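Local atomic coordinates of uncharacterized protein (Bombyx mori, PDB entry 5AZ0), a protein that probably catalyses the nicotinamide-dependent reduction of aldehydes and ketones to alcohols, as a member of the aldo-keto reductase family. Residues Gln107-Arg111 / Ala112-Glu116; Val313-Leu316 / Phe317-Pro320; Asp336-Ile339 / Ala340-Lys343. All coordinates share one frame; numbering follows the deposited sequence.

The three contacts are local turns in the loops and C-terminal tail of an aldo-keto reductase barrel, and Trp-318 joins them. Contact 1 runs from the loop after strand 100-105 into helix 112-126; contacts 2 and 3 lie in the tail that follows helix 297-304. Contacts 2 and 3 are closest, their centres about 12 Å apart: Phe-317 CD2 lies 3.6 Å from Pro-338 CD, and Trp-318 CH2 3.8 Å from Met-341 CE. The same indole reaches contact 1, where Gln-107 NE2 is 3.5 Å from Trp-318 CH2. Contacts 1 and 3 do not touch, their centres about 18 Å apart. In relatives, such tails border the substrate pocket, which Trp-318 may also do here.

Contact 1: Gln107-Arg111 / Ala112-Glu116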
loop_
_atom_site.group_PDB
_atom_site.type_symbol
_atom_site.label_atom_id
_atom_site.label_comp_id
_atom_site.label_asym_id
_atom_site.label_seq_id
_atom_site.Cartn_x
_atom_site.Cartn_y
_atom_site.Cartn_z
ATOM N N GLN A 107 -5.569 -13.460 4.503
ATOM C CA GLN A 107 -4.878 -14.451 5.383
ATOM C C GLN A 107 -5.438 -15.818 5.308
ATOM O O GLN A 107 -4.703 -16.813 5.530
ATOM C CB GLN A 107 -4.885 -14.011 6.865
ATOM C CG GLN A 107 -3.883 -12.902 7.182
ATOM C CD GLN A 107 -4.184 -11.557 6.545
ATOM O OE1 GLN A 107 -3.795 -11.317 5.415
ATOM N NE2 GLN A 107 -4.785 -10.654 7.280
ATOM N N HIS A 108 -6.707 -15.911 4.878
ATOM C CA HIS A 108 -7.306 -17.259 4.682
ATOM C C HIS A 108 -7.100 -17.909 3.365
ATOM O O HIS A 108 -7.550 -19.055 3.160
ATOM C CB HIS A 108 -8.773 -17.286 5.103
ATOM C CG HIS A 108 -9.667 -16.389 4.325
ATOM N ND1 HIS A 108 -9.547 -15.028 4.347
ATOM C CD2 HIS A 108 -10.767 -16.656 3.574
ATOM C CE1 HIS A 108 -10.522 -14.487 3.631
ATOM N NE2 HIS A 108 -11.286 -15.453 3.176
ATOM N N TYR A 109 -6.317 -17.280 2.482
ATOM C CA TYR A 109 -6.080 -17.901 1.156
ATOM C C TYR A 109 -4.584 -18.167 0.998
ATOM O O TYR A 109 -3.955 -17.754 -0.006
ATOM C CB TYR A 109 -6.706 -16.932 0.061
ATOM C CG TYR A 109 -8.202 -17.035 -0.031
ATOM C CD1 TYR A 109 -8.783 -18.125 -0.624
ATOM C CD2 TYR A 109 -9.056 -16.090 0.501
ATOM C CE1 TYR A 109 -10.152 -18.297 -0.658
ATOM C CE2 TYR A 109 -10.474 -16.245 0.428
ATOM C CZ TYR A 109 -10.994 -17.341 -0.133
ATOM O OH TYR A 109 -12.361 -17.533 -0.248
ATOM N N HIS A 110 -3.945 -18.802 2.002
ATOM C CA HIS A 110 -2.440 -18.943 1.986
ATOM C C HIS A 110 -1.987 -20.241 1.534
ATOM O O HIS A 110 -0.770 -20.450 1.294
ATOM C CB HIS A 110 -1.767 -18.583 3.302
ATOM C CG HIS A 110 -1.522 -17.129 3.480
ATOM N ND1 HIS A 110 -0.361 -16.666 4.019
ATOM C CD2 HIS A 110 -2.272 -16.033 3.195
ATOM C CE1 HIS A 110 -0.378 -15.342 4.054
ATOM N NE2 HIS A 110 -1.553 -14.924 3.602
ATOM N N ARG A 111 -2.896 -21.153 1.301
ATOM C CA ARG A 111 -2.417 -22.359 0.578
ATOM C C ARG A 111 -2.086 -21.975 -0.866
ATOM O O ARG A 111 -2.801 -21.152 -1.439
ATOM C CB ARG A 111 -3.484 -23.453 0.565
ATOM C CG ARG A 111 -3.833 -24.064 1.940
ATOM C CD ARG A 111 -5.188 -24.776 1.894
ATOM N NE ARG A 111 -5.625 -25.126 3.250
ATOM C CZ ARG A 111 -6.210 -24.306 4.106
ATOM N NH1 ARG A 111 -6.477 -23.058 3.815
ATOM N NH2 ARG A 111 -6.533 -24.730 5.296
ATOM N N ALA A 112 -1.101 -22.644 -1.461
ATOM C CA ALA A 112 -0.667 -22.379 -2.794
ATOM C C ALA A 112 -1.825 -22.317 -3.789
ATOM O O ALA A 112 -1.993 -21.324 -4.455
ATOM C CB ALA A 112 0.362 -23.393 -3.258
ATOM N N ALA A 113 -2.681 -23.336 -3.795
ATOM C CA ALA A 113 -3.823 -23.368 -4.713
ATOM C C ALA A 113 -4.838 -22.311 -4.414
ATOM O O ALA A 113 -5.589 -21.945 -5.306
ATOM C CB ALA A 113 -4.487 -24.734 -4.678
ATOM N N ASP A 114 -4.882 -21.768 -3.200
ATOM C CA ASP A 114 -5.858 -20.751 -2.990
ATOM C C ASP A 114 -5.560 -19.395 -3.547
ATOM O O ASP A 114 -6.474 -18.553 -3.624
ATOM C CB ASP A 114 -6.252 -20.662 -1.541
ATOM C CG ASP A 114 -7.205 -21.852 -1.150
ATOM O OD1 ASP A 114 -8.339 -22.104 -1.742
ATOM O OD2 ASP A 114 -6.685 -22.609 -0.381
ATOM N N VAL A 115 -4.299 -19.140 -3.866
ATOM C CA VAL A 115 -3.931 -17.793 -4.361
ATOM C C VAL A 115 -4.677 -17.584 -5.704
ATOM O O VAL A 115 -5.269 -16.582 -5.893
ATOM C CB VAL A 115 -2.425 -17.729 -4.595
ATOM C CG1 VAL A 115 -2.017 -16.379 -5.155
ATOM C CG2 VAL A 115 -1.680 -17.934 -3.246
ATOM N N GLU A 116 -4.683 -18.580 -6.567
ATOM C CA GLU A 116 -5.428 -18.553 -7.850
ATOM C C GLU A 116 -6.964 -18.275 -7.674
ATOM O O GLU A 116 -7.572 -17.450 -8.405
ATOM C CB GLU A 116 -5.135 -19.794 -8.664
ATOM C CG GLU A 116 -5.798 -19.847 -10.052
ATOM C CD GLU A 116 -7.203 -20.559 -10.139
ATOM O OE1 GLU A 116 -7.762 -20.944 -9.089
ATOM O OE2 GLU A 116 -7.721 -20.745 -11.290
HETATM O O HOH W 1 -5.890 -21.305 1.644
#
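Arg-111 and Asp-114 both turn CG away from the carbonyl carbon and beside the backbone N, with chi1 of -66° and -76°, and this brings their side chains alongside each other, pointing the same way. The carboxylate rests against the aliphatic part of the arginine: Asp-114 OD2 lies 3.4 Å from Arg-111 CB and a similar distance from CD. The charged ends stop short of a salt bridge, as Arg-111 NH1 is 4.2 Å from Asp-114 OD2 and the guanidinium stands at 90° to the carboxylate plane. A water bridges them instead. It accepts from Arg-111 NH1 at 2.9 Å, meeting the guanidinium at its edge, and also accepts from Arg-111 N. It donates to Asp-114 OD2 and to His-108 O, so four bonds hold it and it ties the loop to the helix. The long arginine serves two partners, since its NH2 forms a salt bridge with Glu-149.

Asp-114 also packs against Tyr-109. Its CB sits in the plane of the phenol ring at the edge, 3.7 Å from Tyr-109 CD1, and the two side chains cross at about a right angle. On the side of CD2, the ring meets the centre of one face of the His-108 imidazole. The backbone closes the turn: Asp-114 N donates to Arg-111 O at 2.8 Å, while Val-115 N adds a weak bond to the same oxygen. Small, helix-favouring Ala-112 fits the opening of helix 112-126, its N donating to Glu-155 OE2. Val-115 packs its branched side chain on Thr-156 and Phe-160 of helix 153-165. An acidic side chain near a helix beginning is probably favoured by the helix dipole. All this belongs to a beta-to-alpha connection of the TIM barrel, leading from strand 100-105 into helix 112-126.

Contact 2: Val313-Leu316 / Phe317-Pro320. With ACT (acetate ion), chain G.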
loop_
_atom_site.group_PDB
_atom_site.type_symbol
_atom_site.label_atom_id
_atom_site.label_comp_id
_atom_site.label_asym_id
_atom_site.label_seq_id
_atom_site.Cartn_x
_atom_site.Cartn_y
_atom_site.Cartn_z
ATOM N N VAL A 313 -0.013 1.548 12.541
ATOM C CA VAL A 313 -0.858 0.339 12.269
ATOM C C VAL A 313 -0.269 -0.913 12.924
ATOM O O VAL A 313 0.709 -1.481 12.434
ATOM C CB VAL A 313 -1.057 0.113 10.727
ATOM C CG1 VAL A 313 -1.846 -1.167 10.445
ATOM C CG2 VAL A 313 -1.752 1.313 10.079
ATOM N N ARG A 314 -0.838 -1.322 14.050
ATOM C CA ARG A 314 -0.235 -2.385 14.882
ATOM C C ARG A 314 -1.367 -3.225 15.379
ATOM O O ARG A 314 -1.980 -2.960 16.390
ATOM C CB ARG A 314 0.619 -1.832 16.037
ATOM C CG ARG A 314 1.318 -2.935 16.865
ATOM C CD ARG A 314 2.018 -2.393 18.132
ATOM N NE ARG A 314 3.143 -1.522 17.792
ATOM C CZ ARG A 314 4.390 -1.913 17.547
ATOM N NH1 ARG A 314 4.736 -3.185 17.618
ATOM N NH2 ARG A 314 5.311 -1.004 17.265
ATOM N N PRO A 315 -1.738 -4.204 14.580
ATOM C CA PRO A 315 -2.945 -4.935 14.899
ATOM C C PRO A 315 -2.633 -5.985 15.970
ATOM O O PRO A 315 -2.191 -7.090 15.657
ATOM C CB PRO A 315 -3.360 -5.517 13.533
ATOM C CG PRO A 315 -2.103 -5.592 12.756
ATOM C CD PRO A 315 -1.186 -4.535 13.257
ATOM N N LEU A 316 -2.914 -5.633 17.236
ATOM C CA LEU A 316 -2.471 -6.462 18.387
ATOM C C LEU A 316 -3.101 -7.806 18.409
ATOM O O LEU A 316 -2.434 -8.769 18.774
ATOM C CB LEU A 316 -2.706 -5.729 19.724
ATOM C CG LEU A 316 -1.750 -4.509 19.804
ATOM C CD1 LEU A 316 -2.279 -3.457 20.766
ATOM C CD2 LEU A 316 -0.278 -4.903 20.085
ATOM N N PHE A 317 -4.349 -7.913 17.930
ATOM C CA PHE A 317 -5.012 -9.247 17.750
ATOM C C PHE A 317 -4.259 -10.251 16.904
ATOM O O PHE A 317 -4.530 -11.409 17.033
ATOM C CB PHE A 317 -6.435 -9.123 17.227
ATOM C CG PHE A 317 -6.599 -8.102 16.138
ATOM C CD1 PHE A 317 -6.350 -8.437 14.810
ATOM C CD2 PHE A 317 -7.035 -6.837 16.436
ATOM C CE1 PHE A 317 -6.494 -7.486 13.807
ATOM C CE2 PHE A 317 -7.179 -5.889 15.445
ATOM C CZ PHE A 317 -6.891 -6.210 14.118
ATOM N N TRP A 318 -3.265 -9.833 16.078
ATOM C CA TRP A 318 -2.486 -10.832 15.338
ATOM C C TRP A 318 -1.176 -11.247 15.947
ATOM O O TRP A 318 -0.554 -12.194 15.438
ATOM C CB TRP A 318 -2.267 -10.348 13.870
ATOM C CG TRP A 318 -3.543 -10.382 13.025
ATOM C CD1 TRP A 318 -4.583 -11.293 13.115
ATOM C CD2 TRP A 318 -3.891 -9.501 11.955
ATOM N NE1 TRP A 318 -5.537 -11.018 12.163
ATOM C CE2 TRP A 318 -5.151 -9.930 11.442
ATOM C CE3 TRP A 318 -3.254 -8.424 11.347
ATOM C CZ2 TRP A 318 -5.779 -9.306 10.381
ATOM C CZ3 TRP A 318 -3.892 -7.787 10.260
ATOM C CH2 TRP A 318 -5.159 -8.251 9.795
ATOM N N GLN A 319 -0.749 -10.599 17.041
ATOM C CA GLN A 319 0.542 -10.997 17.728
ATOM C C GLN A 319 0.756 -12.457 17.997
ATOM O O GLN A 319 1.856 -12.941 17.749
ATOM C CB GLN A 319 0.805 -10.273 19.041
ATOM C CG GLN A 319 0.869 -8.754 18.929
ATOM C CD GLN A 319 1.540 -8.062 20.134
ATOM O OE1 GLN A 319 2.113 -6.974 19.993
ATOM N NE2 GLN A 319 1.431 -8.675 21.320
ATOM N N PRO A 320 -0.277 -13.185 18.461
ATOM C CA PRO A 320 -0.059 -14.635 18.750
ATOM C C PRO A 320 0.093 -15.542 17.533
ATOM O O PRO A 320 0.348 -16.746 17.710
ATOM C CB PRO A 320 -1.323 -15.068 19.509
ATOM C CG PRO A 320 -2.139 -13.854 19.686
ATOM C CD PRO A 320 -1.620 -12.725 18.829
HETATM C C ACT G . 3.276 1.752 18.387
HETATM O O ACT G . 4.537 1.690 18.161
HETATM O OXT ACT G . 2.377 0.907 18.090
HETATM C CH3 ACT G . 2.757 2.969 19.011
HETATM O O HOH W 2 3.001 -5.762 18.029
#
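Phe-317 reaches back to Pro-315 through an uncommon side-chain position, with CG held between the backbone N and the carbonyl carbon (chi1 42°). Its CZ thereby comes to 3.6 Å from Pro-315 CB, and Pro-315 CA lies over one face of the phenyl ring, offset toward the rim. The next aromatic residue meets the same proline ring, with Trp-318 CE3 3.4 Å from Pro-315 CG, a close approach that is oblique to the indole plane. The two aromatic rings also meet each other. Phe-317 CE1 stands over the centre of one indole face, while Trp-318 CD1 lies in the plane of the phenyl ring, at its edge. Proline suits this place because its short, conformationally restricted ring offers CB and CG to both aromatic side chains, and beyond it Trp-318 packs edge-to-face with Trp-138.

The chain bends here as a 3-10 turn. Trp-318 N donates to Pro-315 O at 3.0 Å in a fairly straight bond (165°), and Gln-319 N to Leu-316 O in the same i to i+3 pattern. Leu-316 and Gln-319 run side by side, so that Leu-316 CD2 is only 3.2 Å from Gln-319 OE1. Gln-319 is pinned at its far end by NE2 donating to Val-329 O, and its OE1 accepts from a water that Arg-314 NH1 also binds.

Bent at chi3, Arg-314 presents the edge of its guanidinium to an acetate ion. Its NE donates to acetate OXT at 2.6 Å and NH2 to acetate O at 2.9 Å, while Arg-311 N supplies a further bond to the ion. The acetate probably came from the crystallisation liquor, yet its paired grip implies that this arginine can receive a carboxylate.

Contact 3: Asp336-Ile339 / Ala340-Lys343; sequences DIPI and AMRK
A 3-10 turn brings Pro-338 O and Met-341 N together in a 3.1 Å hydrogen bond, after which Ile-339 O takes two donors, Arg-342 N at 2.8 Å and Lys-343 N at 3.0 Å, the latter approaching nearly along the C=O axis. Arg-342 then folds back over the turn. Its chain runs straight as far as CD and bends at chi3 (-59°), which sends NE to Ile-337 O at 3.1 Å. That oxygen lies in the guanidinium plane, at its edge, and the N-H points at it well (163°), although the donor stands above the carbonyl plane. NH2 adds a weak bond to the same oxygen, and NH1 turns elsewhere, to Gln-144 O.

The CG and CD methylenes of the arginine are packed as a hydrocarbon. Ile-337 CG2 lies 3.5 Å from Arg-342 CG, so the isoleucine branch crosses the methylenes at a slant. Ile-339 CA gives apolar cover over one face of the guanidinium. Ile-337 CG2 also touches Met-341 CB at 3.8 Å, and Pro-338 lies side by side with Met-341. Proline fits here because its fixed phi helps lead the chain into the turn, and methionine because its flexible chain, bent at chi2 and chi3, can fold against Pro-338 and touch Phe-74. Were Arg-342 replaced by an alanine, Ile-337 O and Gln-144 O would probably lose the guanidinium N-H groups that reach them, and a gap is likely to open beside Ile-337 CG2.

In the barrel this turn of the tail rests on loops that follow successive strands. Ala-340 O accepts from Arg-76, between strand 68-70 and helix 78-90; Met-341 O accepts from Trp-106, just past strand 100-105; and Gln-144, with Glu-145 salt-bridged to Lys-343, belongs to the loop between strand 133-136 and helix 153-165.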
loop_
_atom_site.group_PDB
_atom_site.type_symbol
_atom_site.label_atom_id
_atom_site.label_comp_id
_atom_site.label_asym_id
_atom_site.label_seq_id
_atom_site.Cartn_x
_atom_site.Cartn_y
_atom_site.Cartn_z
ATOM N N ASP A 336 -8.907 -11.802 20.982
ATOM C CA ASP A 336 -9.892 -12.197 19.960
ATOM C C ASP A 336 -9.894 -11.316 18.678
ATOM O O ASP A 336 -10.083 -10.083 18.762
ATOM C CB ASP A 336 -11.313 -12.224 20.553
ATOM C CG ASP A 336 -11.738 -13.617 21.057
ATOM O OD1 ASP A 336 -11.166 -14.655 20.656
ATOM O OD2 ASP A 336 -12.681 -13.666 21.863
ATOM N N ILE A 337 -9.727 -11.958 17.503
ATOM C CA ILE A 337 -9.693 -11.224 16.220
ATOM C C ILE A 337 -11.098 -10.698 15.902
ATOM O O ILE A 337 -11.997 -11.508 15.688
ATOM C CB ILE A 337 -9.201 -12.113 15.011
ATOM C CG1 ILE A 337 -7.749 -12.564 15.201
ATOM C CG2 ILE A 337 -9.327 -11.333 13.683
ATOM C CD1 ILE A 337 -7.298 -13.721 14.336
ATOM N N PRO A 338 -11.298 -9.371 15.835
ATOM C CA PRO A 338 -12.661 -8.905 15.457
ATOM C C PRO A 338 -13.148 -9.524 14.148
ATOM O O PRO A 338 -12.312 -9.809 13.226
ATOM C CB PRO A 338 -12.533 -7.378 15.304
ATOM C CG PRO A 338 -11.149 -7.030 15.706
ATOM C CD PRO A 338 -10.359 -8.265 16.070
ATOM N N ILE A 339 -14.473 -9.729 14.051
ATOM C CA ILE A 339 -15.041 -10.423 12.874
ATOM C C ILE A 339 -14.765 -9.674 11.526
ATOM O O ILE A 339 -14.485 -10.322 10.533
ATOM C CB ILE A 339 -16.550 -10.765 13.043
ATOM C CG1 ILE A 339 -17.005 -11.825 12.008
ATOM C CG2 ILE A 339 -17.421 -9.502 12.966
ATOM C CD1 ILE A 339 -18.064 -12.807 12.544
ATOM N N ALA A 340 -14.822 -8.335 11.516
ATOM C CA ALA A 340 -14.513 -7.536 10.343
ATOM C C ALA A 340 -13.074 -7.734 9.740
ATOM O O ALA A 340 -12.839 -7.338 8.604
ATOM C CB ALA A 340 -14.750 -6.057 10.619
ATOM N N MET A 341 -12.163 -8.373 10.482
ATOM C CA MET A 341 -10.843 -8.716 10.006
ATOM C C MET A 341 -10.789 -10.159 9.502
ATOM O O MET A 341 -9.701 -10.659 9.211
ATOM C CB MET A 341 -9.838 -8.531 11.148
ATOM C CG MET A 341 -9.963 -7.209 11.907
ATOM S SD MET A 341 -9.814 -5.768 10.898
ATOM C CE MET A 341 -8.197 -6.036 10.184
ATOM N N ARG A 342 -11.943 -10.834 9.398
ATOM C CA ARG A 342 -11.995 -12.263 9.059
ATOM C C ARG A 342 -13.068 -12.687 8.016
ATOM O O ARG A 342 -12.840 -13.617 7.264
ATOM C CB ARG A 342 -12.239 -13.076 10.340
ATOM C CG ARG A 342 -11.045 -13.248 11.253
ATOM C CD ARG A 342 -11.355 -14.083 12.528
ATOM N NE ARG A 342 -12.411 -13.576 13.419
ATOM C CZ ARG A 342 -13.688 -14.021 13.522
ATOM N NH1 ARG A 342 -14.195 -15.008 12.771
ATOM N NH2 ARG A 342 -14.513 -13.436 14.404
ATOM N N LYS A 343 -14.257 -12.074 8.058
ATOM C CA LYS A 343 -15.437 -12.478 7.258
ATOM C C LYS A 343 -16.121 -11.221 6.814
ATOM O O LYS A 343 -16.390 -10.357 7.622
ATOM C CB LYS A 343 -16.442 -13.295 8.080
ATOM C CG LYS A 343 -15.953 -14.692 8.427
ATOM C CD LYS A 343 -16.874 -15.439 9.425
ATOM C CE LYS A 343 -16.671 -16.934 9.237
ATOM N NZ LYS A 343 -17.043 -17.768 10.385
#